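Local coordinates for protein sulfite dehydrogenase (Paracoccus pantotrophus, PDB 2XTS) that probably oxidises sulfane sulfur bound to a carrier protein, using a molybdenum-molybdopterin cofactor and passing electrons to heme c of its cytochrome partner, at residues H144-V149 and K205-P210; V155-A160 and F183-V188; N179-P184 and W258-D263. All coordinates share one frame; numbering follows the deposited sequence.

Interaction 1. Residues H144-V149 and K205-P210; sequences HNMEYV and KEHGYP. With MTE (phosphonic acidmono-(2-amino-5,6-dimercapto-4-oxo-3,7,8a,9,10,10a-hexahydro-4H-8-oxa-1,3,9,10-tetraaza-anthracen-7-ylmethyl)ester), chain E.
His144 and His207 approach each other beside the phosphate of the molybdopterin. The His144 ring turns its edge to the face of the His207 ring, with centroids 5.2 Å apart and planes at 62°. On His144, CG lies between the backbone N and the carbonyl carbon (chi1 60°), which carries the ring from strand 143-152 toward the ligand. His144 NE2 then donates an almost straight hydrogen bond of 3.0 Å to MTE O3P, and the oxygen lies at the ring edge, near the ring plane. MTE O3P also comes 3.1 Å from His207 CD2, so one oxygen is approached by both imidazoles, from directions roughly at right angles. His207 spends its NE2 on the carbonyl of Ala71, a bond that probably helps to keep CD2 turned to the phosphate.

Two residues along, Met146 runs out extended beyond CG and crosses His207 at about a right angle. Met146 CE lies over the centre of one face of the His144 ring, 3.7 Å above its plane, and also reaches His207 CE1 at 4.0 Å. A single methyl group thus packs against both imidazoles.

Arg212 and Lys225 also bond the cofactor. Strand 143-152 runs antiparallel between strands 112-119 and 193-198, while His207 comes from the loop joining strands 201-202 and 212-214, so this part of the phosphate pocket draws on one antiparallel sheet and a loop between two of its strands.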
loop_
_atom_site.group_PDB
_atom_site.type_symbol
_atom_site.label_atom_id
_atom_site.label_comp_id
_atom_site.label_asym_id
_atom_site.label_seq_id
_atom_site.Cartn_x
_atom_site.Cartn_y
_atom_site.Cartn_z
ATOM N N HIS A 144 3.585 11.852 -0.432
ATOM C CA HIS A 144 3.198 10.452 -0.377
ATOM C C HIS A 144 4.451 9.589 -0.448
ATOM O O HIS A 144 5.528 10.078 -0.773
ATOM C CB HIS A 144 2.107 10.063 -1.414
ATOM C CG HIS A 144 2.437 10.259 -2.854
ATOM N ND1 HIS A 144 3.507 9.653 -3.477
ATOM C CD2 HIS A 144 1.730 10.882 -3.823
ATOM C CE1 HIS A 144 3.466 9.944 -4.766
ATOM N NE2 HIS A 144 2.401 10.689 -5.002
ATOM N N ASN A 145 4.306 8.312 -0.110
ATOM C CA ASN A 145 5.427 7.398 0.011
ATOM C C ASN A 145 4.981 6.033 -0.434
ATOM O O ASN A 145 4.126 5.440 0.165
ATOM C CB ASN A 145 5.899 7.381 1.467
ATOM C CG ASN A 145 7.181 6.592 1.707
ATOM O OD1 ASN A 145 7.141 5.460 2.243
ATOM N ND2 ASN A 145 8.290 7.172 1.407
ATOM N N MET A 146 5.571 5.568 -1.510
ATOM C CA MET A 146 5.157 4.326 -2.138
ATOM C C MET A 146 6.369 3.466 -2.493
ATOM O O MET A 146 7.497 3.941 -2.668
ATOM C CB MET A 146 4.340 4.592 -3.414
ATOM C CG MET A 146 3.210 5.555 -3.172
ATOM S SD MET A 146 2.088 5.608 -4.580
ATOM C CE MET A 146 0.976 6.903 -4.036
ATOM N N GLU A 147 6.104 2.166 -2.601
ATOM C CA GLU A 147 7.050 1.190 -3.147
ATOM C C GLU A 147 6.899 1.161 -4.661
ATOM O O GLU A 147 5.852 0.749 -5.151
ATOM C CB GLU A 147 6.742 -0.192 -2.581
ATOM C CG GLU A 147 7.624 -1.319 -3.126
ATOM C CD GLU A 147 7.112 -2.699 -2.749
ATOM O OE1 GLU A 147 6.040 -3.102 -3.228
ATOM O OE2 GLU A 147 7.809 -3.412 -2.004
ATOM N N TYR A 148 7.944 1.543 -5.385
ATOM C CA TYR A 148 7.894 1.634 -6.852
ATOM C C TYR A 148 8.641 0.503 -7.479
ATOM O O TYR A 148 9.707 0.109 -6.986
ATOM C CB TYR A 148 8.506 2.962 -7.314
ATOM C CG TYR A 148 7.680 4.149 -6.922
ATOM C CD1 TYR A 148 6.558 4.495 -7.654
ATOM C CD2 TYR A 148 8.037 4.953 -5.840
ATOM C CE1 TYR A 148 5.782 5.582 -7.290
ATOM C CE2 TYR A 148 7.272 6.038 -5.477
ATOM C CZ TYR A 148 6.153 6.365 -6.217
ATOM O OH TYR A 148 5.376 7.457 -5.849
ATOM N N VAL A 149 8.103 0.006 -8.589
ATOM C CA VAL A 149 8.853 -0.900 -9.446
ATOM C C VAL A 149 8.814 -0.343 -10.864
ATOM O O VAL A 149 7.786 0.126 -11.362
ATOM C CB VAL A 149 8.288 -2.341 -9.403
ATOM C CG1 VAL A 149 9.032 -3.287 -10.370
ATOM C CG2 VAL A 149 8.350 -2.859 -7.986
ATOM N N LYS A 205 -4.363 6.700 -12.159
ATOM C CA LYS A 205 -4.484 7.664 -13.238
ATOM C C LYS A 205 -3.840 8.993 -12.867
ATOM O O LYS A 205 -3.020 9.550 -13.612
ATOM C CB LYS A 205 -5.947 7.892 -13.573
ATOM C CG LYS A 205 -6.200 8.909 -14.671
ATOM C CD LYS A 205 -7.688 9.034 -14.962
ATOM C CE LYS A 205 -8.027 10.163 -15.883
ATOM N NZ LYS A 205 -9.505 10.185 -16.075
ATOM N N GLU A 206 -4.200 9.476 -11.683
ATOM C CA GLU A 206 -3.794 10.771 -11.199
ATOM C C GLU A 206 -2.341 10.848 -10.779
ATOM O O GLU A 206 -1.820 11.943 -10.574
ATOM C CB GLU A 206 -4.717 11.197 -10.040
ATOM C CG GLU A 206 -4.684 10.349 -8.774
ATOM C CD GLU A 206 -5.619 9.155 -8.765
ATOM O OE1 GLU A 206 -6.019 8.624 -9.827
ATOM O OE2 GLU A 206 -5.954 8.739 -7.636
ATOM N N HIS A 207 -1.700 9.687 -10.666
ATOM C CA HIS A 207 -0.281 9.576 -10.319
ATOM C C HIS A 207 0.595 9.220 -11.517
ATOM O O HIS A 207 1.756 8.884 -11.368
ATOM C CB HIS A 207 -0.072 8.574 -9.183
ATOM C CG HIS A 207 -0.821 8.911 -7.930
ATOM N ND1 HIS A 207 -1.403 7.950 -7.126
ATOM C CD2 HIS A 207 -1.053 10.106 -7.338
ATOM C CE1 HIS A 207 -1.991 8.556 -6.102
ATOM N NE2 HIS A 207 -1.773 9.858 -6.198
ATOM N N GLY A 208 0.045 9.311 -12.718
ATOM C CA GLY A 208 0.848 9.204 -13.930
ATOM C C GLY A 208 0.679 7.968 -14.788
ATOM O O GLY A 208 1.497 7.743 -15.669
ATOM N N TYR A 209 -0.362 7.180 -14.556
ATOM C CA TYR A 209 -0.558 5.937 -15.324
ATOM C C TYR A 209 -0.387 6.173 -16.802
ATOM O O TYR A 209 -0.985 7.072 -17.338
ATOM C CB TYR A 209 -1.963 5.409 -15.115
ATOM C CG TYR A 209 -2.307 4.125 -15.853
ATOM C CD1 TYR A 209 -2.846 4.150 -17.127
ATOM C CD2 TYR A 209 -2.139 2.891 -15.241
ATOM C CE1 TYR A 209 -3.200 2.974 -17.770
ATOM C CE2 TYR A 209 -2.506 1.719 -15.861
ATOM C CZ TYR A 209 -3.034 1.769 -17.123
ATOM O OH TYR A 209 -3.437 0.626 -17.737
ATOM N N PRO A 210 0.392 5.329 -17.482
ATOM C CA PRO A 210 1.019 4.100 -17.024
ATOM C C PRO A 210 2.497 4.199 -16.630
ATOM O O PRO A 210 3.089 3.187 -16.293
ATOM C CB PRO A 210 0.840 3.170 -18.226
ATOM C CG PRO A 210 1.032 4.108 -19.372
ATOM C CD PRO A 210 0.401 5.415 -18.955
HETATM N N1 MTE E . 3.910 15.599 -14.250
HETATM C C2 MTE E . 3.164 16.099 -15.230
HETATM N N2 MTE E . 3.246 15.540 -16.456
HETATM N N3 MTE E . 2.315 17.124 -15.031
HETATM C C4 MTE E . 2.173 17.734 -13.819
HETATM O O4 MTE E . 1.354 18.671 -13.714
HETATM N N5 MTE E . 3.001 17.837 -11.452
HETATM C C6 MTE E . 4.240 17.610 -10.744
HETATM C C7 MTE E . 4.709 16.164 -10.728
HETATM N N8 MTE E . 4.692 15.622 -12.062
HETATM C C9 MTE E . 2.978 17.263 -12.710
HETATM C C10 MTE E . 3.885 16.145 -12.997
HETATM C "C1'" MTE E . 4.215 18.131 -9.319
HETATM S "S1'" MTE E . 4.327 19.857 -9.050
HETATM C "C2'" MTE E . 4.192 17.296 -8.254
HETATM S "S2'" MTE E . 4.349 17.866 -6.639
HETATM C "C3'" MTE E . 4.065 15.806 -8.487
HETATM O "O3'" MTE E . 3.860 15.433 -9.860
HETATM C "C4'" MTE E . 2.871 15.262 -7.725
HETATM O "O4'" MTE E . 2.808 13.837 -7.883
HETATM P P MTE E . 1.403 13.155 -7.518
HETATM O O1P MTE E . 1.278 13.537 -6.012
HETATM O O2P MTE E . 0.296 13.784 -8.299
HETATM O O3P MTE E . 1.623 11.693 -7.704
#

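Interaction 2. Residues V155-A160 and F183-V188; sequences VLLAEA and FPMEKV
Leu157, on helix 153-160, meets Val188 and Met185 of helix 185-191, where two helices pack against the mixed sheet of the molybdopterin-binding domain of the sulfite oxidase family. Leu157 has the greatest share of the buried surface, followed by Val188 and then Met185. No hydrogen bond joins the two segments; what links them is carbon and sulfur packing alone.

Leu157 sends the CD1 branch across to the second helix. The leucine and valine side chains cross at about a right angle, and their meeting is a methyl-to-methyl one. Met185 approaches differently: its CB does not head for the first helix, but bends at chi2 (54°) and chi3 (51°) fold the chain back and bring Met185 SD to 4.3 Å from Leu157 CD1.

Leu169 of strand 168-173 touches Leu157, Met185 and Val188 alike, and Ile91 of strand 89-93 also lies against Leu157. Both helices therefore rest on the sheet that holds these strands, and the three side chains meet where each also touches Leu169. Val188 places CG1 anti to its backbone N (chi1 171°), and this Val188 methyl comes within 3.4 Å of Leu157 CD1, closer than carbon atoms usually pack.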
loop_
_atom_site.group_PDB
_atom_site.type_symbol
_atom_site.label_atom_id
_atom_site.label_comp_id
_atom_site.label_asym_id
_atom_site.label_seq_id
_atom_site.Cartn_x
_atom_site.Cartn_y
_atom_site.Cartn_z
ATOM N N VAL A 155 19.257 2.147 -18.063
ATOM C CA VAL A 155 19.143 1.044 -19.003
ATOM C C VAL A 155 18.393 1.460 -20.272
ATOM O O VAL A 155 18.728 1.002 -21.371
ATOM C CB VAL A 155 18.532 -0.208 -18.373
ATOM C CG1 VAL A 155 18.636 -1.375 -19.349
ATOM C CG2 VAL A 155 19.250 -0.566 -17.061
ATOM N N LEU A 156 17.408 2.349 -20.147
ATOM C CA LEU A 156 16.706 2.852 -21.334
ATOM C C LEU A 156 17.633 3.699 -22.180
ATOM O O LEU A 156 17.665 3.577 -23.411
ATOM C CB LEU A 156 15.513 3.690 -20.921
ATOM C CG LEU A 156 14.451 2.939 -20.127
ATOM C CD1 LEU A 156 13.349 3.933 -19.721
ATOM C CD2 LEU A 156 13.879 1.792 -20.913
ATOM N N LEU A 157 18.390 4.557 -21.509
ATOM C CA LEU A 157 19.296 5.467 -22.195
ATOM C C LEU A 157 20.401 4.697 -22.907
ATOM O O LEU A 157 20.826 5.088 -23.986
ATOM C CB LEU A 157 19.862 6.489 -21.218
ATOM C CG LEU A 157 18.803 7.494 -20.751
ATOM C CD1 LEU A 157 19.327 8.321 -19.589
ATOM C CD2 LEU A 157 18.322 8.425 -21.861
ATOM N N ALA A 158 20.847 3.600 -22.312
ATOM C CA ALA A 158 21.827 2.707 -22.941
ATOM C C ALA A 158 21.364 2.156 -24.290
ATOM O O ALA A 158 22.195 1.935 -25.182
ATOM C CB ALA A 158 22.182 1.564 -21.977
ATOM N N GLU A 159 20.066 1.904 -24.451
ATOM C CA GLU A 159 19.541 1.444 -25.732
ATOM C C GLU A 159 19.764 2.483 -26.814
ATOM O O GLU A 159 20.090 2.136 -27.937
ATOM C CB GLU A 159 18.038 1.134 -25.684
ATOM C CG GLU A 159 17.592 -0.163 -25.097
ATOM C CD GLU A 159 18.332 -1.374 -25.627
ATOM O OE1 GLU A 159 18.204 -1.773 -26.821
ATOM O OE2 GLU A 159 19.021 -1.963 -24.802
ATOM N N ALA A 160 19.582 3.757 -26.466
ATOM C CA ALA A 160 19.731 4.853 -27.432
ATOM C C ALA A 160 21.194 5.235 -27.623
ATOM O O ALA A 160 21.573 5.653 -28.710
ATOM C CB ALA A 160 18.931 6.073 -26.985
ATOM N N PHE A 183 17.411 17.626 -15.865
ATOM C CA PHE A 183 18.151 16.859 -14.862
ATOM C C PHE A 183 19.618 16.761 -15.273
ATOM O O PHE A 183 19.906 16.462 -16.427
ATOM C CB PHE A 183 17.651 15.410 -14.844
ATOM C CG PHE A 183 16.243 15.210 -14.409
ATOM C CD1 PHE A 183 15.199 15.526 -15.232
ATOM C CD2 PHE A 183 15.963 14.627 -13.189
ATOM C CE1 PHE A 183 13.890 15.300 -14.814
ATOM C CE2 PHE A 183 14.661 14.368 -12.792
ATOM C CZ PHE A 183 13.627 14.733 -13.593
ATOM N N PRO A 184 20.549 16.912 -14.326
ATOM C CA PRO A 184 21.929 16.579 -14.662
ATOM C C PRO A 184 22.092 15.079 -14.871
ATOM O O PRO A 184 21.496 14.282 -14.154
ATOM C CB PRO A 184 22.706 17.037 -13.430
ATOM C CG PRO A 184 21.754 16.946 -12.335
ATOM C CD PRO A 184 20.402 17.214 -12.890
ATOM N N MET A 185 22.944 14.695 -15.813
ATOM C CA MET A 185 23.095 13.282 -16.153
ATOM C C MET A 185 23.574 12.451 -14.959
ATOM O O MET A 185 23.193 11.306 -14.826
ATOM C CB MET A 185 24.059 13.115 -17.342
ATOM C CG MET A 185 23.986 11.778 -18.085
ATOM S SD MET A 185 22.333 11.307 -18.690
ATOM C CE MET A 185 21.824 12.756 -19.575
ATOM N N GLU A 186 24.335 13.028 -14.044
ATOM C CA GLU A 186 24.779 12.271 -12.875
ATOM C C GLU A 186 23.620 11.734 -12.030
ATOM O O GLU A 186 23.649 10.615 -11.549
ATOM C CB GLU A 186 25.703 13.109 -11.990
ATOM C CG GLU A 186 26.325 12.320 -10.850
ATOM C CD GLU A 186 27.237 13.143 -9.951
ATOM O OE1 GLU A 186 27.368 14.376 -10.137
ATOM O OE2 GLU A 186 27.836 12.540 -9.045
ATOM N N LYS A 187 22.579 12.531 -11.874
ATOM C CA LYS A 187 21.417 12.070 -11.126
ATOM C C LYS A 187 20.647 11.011 -11.899
ATOM O O LYS A 187 20.239 9.991 -11.347
ATOM C CB LYS A 187 20.502 13.244 -10.769
ATOM C CG LYS A 187 19.188 12.839 -10.060
ATOM C CD LYS A 187 19.430 12.183 -8.714
ATOM C CE LYS A 187 18.142 11.959 -7.931
ATOM N NZ LYS A 187 18.338 11.163 -6.692
ATOM N N VAL A 188 20.423 11.279 -13.173
ATOM C CA VAL A 188 19.743 10.334 -14.055
ATOM C C VAL A 188 20.350 8.944 -13.959
ATOM O O VAL A 188 19.637 7.949 -13.870
ATOM C CB VAL A 188 19.824 10.828 -15.540
ATOM C CG1 VAL A 188 19.334 9.774 -16.523
ATOM C CG2 VAL A 188 19.070 12.161 -15.730
#

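Interaction 3. Residues N179-P184 and W258-D263; sequences NGRSFP and WTWVMD. With CO (cobalt (II) ion), chain G; MTE (phosphonic acidmono-(2-amino-5,6-dimercapto-4-oxo-3,7,8a,9,10,10a-hexahydro-4H-8-oxa-1,3,9,10-tetraaza-anthracen-7-ylmethyl)ester), chain E.
Pro184 lies over one face of the Trp260 indole, while Arg181 comes to its edge. Pro184 CD stands 4.0 Å from the centroid of the six-membered ring and 22° off the ring normal, a CH-pi contact, and its CG touches CZ3 as well. On the opposite face the carbonyl oxygen of Trp258 rests toward the rim, so the indole is held between proline and backbone.

Arg181 bends at chi2 and chi3 to bring NH2 to 3.8 Å from Trp260 CD1, near the indole plane, with guanidinium and ring planes 36° apart. Water 1 joins the two segments here: it accepts hydrogen bonds from Arg181 NH2 and Trp260 NE1 (2.9 Å) and donates one of 2.7 Å to Ser182 O. Were Trp260 an alanine, water 1 would probably lose its indole donor and a gap would open beside Pro184.

The guanidinium is also fixed by Glu219, Glu242 and Asn221. Thr259 chelates the cobalt ion through its O and OG1, each at 2.1 Å, along with waters 2 and 3, Glu219 and His369. Glu219 thus serves both metal and arginine. Further back, Asn179 CB lies 3.4 Å from MTE C2. A proline-indole contact and a water- and carboxylate-linked polar network together join the dimerisation domain to the molybdopterin-binding domain, near the molybdenum.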
loop_
_atom_site.group_PDB
_atom_site.type_symbol
_atom_site.label_atom_id
_atom_site.label_comp_id
_atom_site.label_asym_id
_atom_site.label_seq_id
_atom_site.Cartn_x
_atom_site.Cartn_y
_atom_site.Cartn_z
ATOM N N ASN A 179 5.053 19.822 -18.086
ATOM C CA ASN A 179 5.868 19.729 -16.881
ATOM C C ASN A 179 7.325 19.422 -17.178
ATOM O O ASN A 179 7.991 18.702 -16.450
ATOM C CB ASN A 179 5.304 18.676 -15.934
ATOM C CG ASN A 179 5.669 18.938 -14.475
ATOM O OD1 ASN A 179 6.558 18.296 -13.888
ATOM N ND2 ASN A 179 5.006 19.916 -13.901
ATOM N N GLY A 180 7.855 20.001 -18.245
ATOM C CA GLY A 180 9.217 19.675 -18.628
ATOM C C GLY A 180 10.196 20.145 -17.579
ATOM O O GLY A 180 10.099 21.261 -17.096
ATOM N N ARG A 181 11.152 19.278 -17.243
ATOM C CA ARG A 181 12.188 19.570 -16.275
ATOM C C ARG A 181 13.526 19.015 -16.744
ATOM O O ARG A 181 13.589 17.928 -17.324
ATOM C CB ARG A 181 11.855 18.997 -14.878
ATOM C CG ARG A 181 10.758 19.731 -14.125
ATOM C CD ARG A 181 11.106 21.172 -13.836
ATOM N NE ARG A 181 12.292 21.361 -13.032
ATOM C CZ ARG A 181 12.351 21.478 -11.713
ATOM N NH1 ARG A 181 11.278 21.404 -10.956
ATOM N NH2 ARG A 181 13.513 21.695 -11.135
ATOM N N SER A 182 14.592 19.741 -16.405
ATOM C CA SER A 182 15.962 19.375 -16.734
ATOM C C SER A 182 16.679 18.705 -15.567
ATOM O O SER A 182 16.604 19.160 -14.421
ATOM C CB SER A 182 16.732 20.622 -17.099
ATOM O OG SER A 182 16.121 21.313 -18.166
ATOM N N PHE A 183 17.411 17.626 -15.865
ATOM C CA PHE A 183 18.151 16.859 -14.862
ATOM C C PHE A 183 19.618 16.761 -15.273
ATOM O O PHE A 183 19.906 16.462 -16.427
ATOM C CB PHE A 183 17.651 15.410 -14.844
ATOM C CG PHE A 183 16.243 15.210 -14.409
ATOM C CD1 PHE A 183 15.199 15.526 -15.232
ATOM C CD2 PHE A 183 15.963 14.627 -13.189
ATOM C CE1 PHE A 183 13.890 15.300 -14.814
ATOM C CE2 PHE A 183 14.661 14.368 -12.792
ATOM C CZ PHE A 183 13.627 14.733 -13.593
ATOM N N PRO A 184 20.549 16.912 -14.326
ATOM C CA PRO A 184 21.929 16.579 -14.662
ATOM C C PRO A 184 22.092 15.079 -14.871
ATOM O O PRO A 184 21.496 14.282 -14.154
ATOM C CB PRO A 184 22.706 17.037 -13.430
ATOM C CG PRO A 184 21.754 16.946 -12.335
ATOM C CD PRO A 184 20.402 17.214 -12.890
ATOM N N TRP A 258 17.315 25.458 -9.448
ATOM C CA TRP A 258 17.811 24.096 -9.427
ATOM C C TRP A 258 17.972 23.671 -7.968
ATOM O O TRP A 258 18.932 23.006 -7.617
ATOM C CB TRP A 258 19.125 23.966 -10.191
ATOM C CG TRP A 258 19.098 24.363 -11.629
ATOM C CD1 TRP A 258 18.014 24.662 -12.421
ATOM C CD2 TRP A 258 20.248 24.559 -12.431
ATOM N NE1 TRP A 258 18.450 25.007 -13.688
ATOM C CE2 TRP A 258 19.818 24.950 -13.714
ATOM C CE3 TRP A 258 21.622 24.418 -12.191
ATOM C CZ2 TRP A 258 20.729 25.227 -14.748
ATOM C CZ3 TRP A 258 22.517 24.681 -13.221
ATOM C CH2 TRP A 258 22.064 25.079 -14.475
ATOM N N THR A 259 17.000 24.022 -7.098
ATOM C CA THR A 259 16.979 23.523 -5.728
ATOM C C THR A 259 16.252 22.202 -5.812
ATOM O O THR A 259 15.045 22.093 -5.614
ATOM C CB THR A 259 16.332 24.529 -4.757
ATOM O OG1 THR A 259 15.071 24.983 -5.301
ATOM C CG2 THR A 259 17.262 25.723 -4.598
ATOM N N TRP A 260 17.008 21.181 -6.160
ATOM C CA TRP A 260 16.428 19.889 -6.447
ATOM C C TRP A 260 16.126 19.092 -5.184
ATOM O O TRP A 260 15.052 18.500 -5.056
ATOM C CB TRP A 260 17.358 19.097 -7.365
ATOM C CG TRP A 260 17.595 19.756 -8.687
ATOM C CD1 TRP A 260 16.673 20.336 -9.488
ATOM C CD2 TRP A 260 18.848 19.857 -9.382
ATOM N NE1 TRP A 260 17.269 20.826 -10.631
ATOM C CE2 TRP A 260 18.606 20.534 -10.593
ATOM C CE3 TRP A 260 20.154 19.479 -9.073
ATOM C CZ2 TRP A 260 19.625 20.815 -11.511
ATOM C CZ3 TRP A 260 21.166 19.772 -9.988
ATOM C CH2 TRP A 260 20.893 20.425 -11.185
ATOM N N VAL A 261 17.067 19.016 -4.252
ATOM C CA VAL A 261 16.896 18.122 -3.105
ATOM C C VAL A 261 15.956 18.706 -2.057
ATOM O O VAL A 261 15.897 19.922 -1.829
ATOM C CB VAL A 261 18.226 17.632 -2.442
ATOM C CG1 VAL A 261 18.013 16.297 -1.714
ATOM C CG2 VAL A 261 19.312 17.413 -3.436
ATOM N N MET A 262 15.192 17.804 -1.450
ATOM C CA MET A 262 14.326 18.113 -0.326
ATOM C C MET A 262 15.097 17.807 0.968
ATOM O O MET A 262 15.563 16.692 1.182
ATOM C CB MET A 262 13.033 17.300 -0.419
ATOM C CG MET A 262 12.242 17.516 -1.692
ATOM S SD MET A 262 11.745 19.244 -1.934
ATOM C CE MET A 262 10.398 19.387 -0.761
ATOM N N ASP A 263 15.204 18.786 1.853
ATOM C CA ASP A 263 16.004 18.629 3.064
ATOM C C ASP A 263 15.237 17.922 4.198
ATOM O O ASP A 263 14.004 17.803 4.176
ATOM C CB ASP A 263 16.494 20.004 3.535
ATOM C CG ASP A 263 17.470 20.660 2.568
ATOM O OD1 ASP A 263 18.253 19.953 1.901
ATOM O OD2 ASP A 263 17.456 21.904 2.505
HETATM CO CO CO G . 13.519 23.541 -5.619
HETATM N N1 MTE E . 3.910 15.599 -14.250
HETATM C C2 MTE E . 3.164 16.099 -15.230
HETATM N N2 MTE E . 3.246 15.540 -16.456
HETATM N N3 MTE E . 2.315 17.124 -15.031
HETATM C C4 MTE E . 2.173 17.734 -13.819
HETATM O O4 MTE E . 1.354 18.671 -13.714
HETATM N N5 MTE E . 3.001 17.837 -11.452
HETATM C C6 MTE E . 4.240 17.610 -10.744
HETATM C C7 MTE E . 4.709 16.164 -10.728
HETATM N N8 MTE E . 4.692 15.622 -12.062
HETATM C C9 MTE E . 2.978 17.263 -12.710
HETATM C C10 MTE E . 3.885 16.145 -12.997
HETATM C "C1'" MTE E . 4.215 18.131 -9.319
HETATM S "S1'" MTE E . 4.327 19.857 -9.050
HETATM C "C2'" MTE E . 4.192 17.296 -8.254
HETATM S "S2'" MTE E . 4.349 17.866 -6.639
HETATM C "C3'" MTE E . 4.065 15.806 -8.487
HETATM O "O3'" MTE E . 3.860 15.433 -9.860
HETATM C "C4'" MTE E . 2.871 15.262 -7.725
HETATM O "O4'" MTE E . 2.808 13.837 -7.883
HETATM P P MTE E . 1.403 13.155 -7.518
HETATM O O1P MTE E . 1.278 13.537 -6.012
HETATM O O2P MTE E . 0.296 13.784 -8.299
HETATM O O3P MTE E . 1.623 11.693 -7.704
HETATM O O HOH W 1 15.761 21.383 -13.056
HETATM O O HOH W 2 13.926 23.833 -7.714
HETATM O O HOH W 3 12.140 25.153 -5.627
#

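In the fold
Strand 143-152 leads directly into helix 153-160, so the first segments of interactions 1 and 2 follow one another in the chain, although the centres of the two contacts are about 21 Å apart. The second segment of interaction 2 overlaps the first of interaction 3 at Phe183 and Pro184, where strand 181-184 gives way to helix 185-191; those centres lie about 15 Å apart. Residues 205-210 come next and 258-263 last, making interactions 1 and 3 alternate along the sequence. Their centres are about 19 Å apart, yet both reach the molybdopterin, at its phosphate and its pterin. Interactions 1 and 2 stay within the molybdopterin-binding domain, whereas interaction 3 joins it to the dimerisation domain.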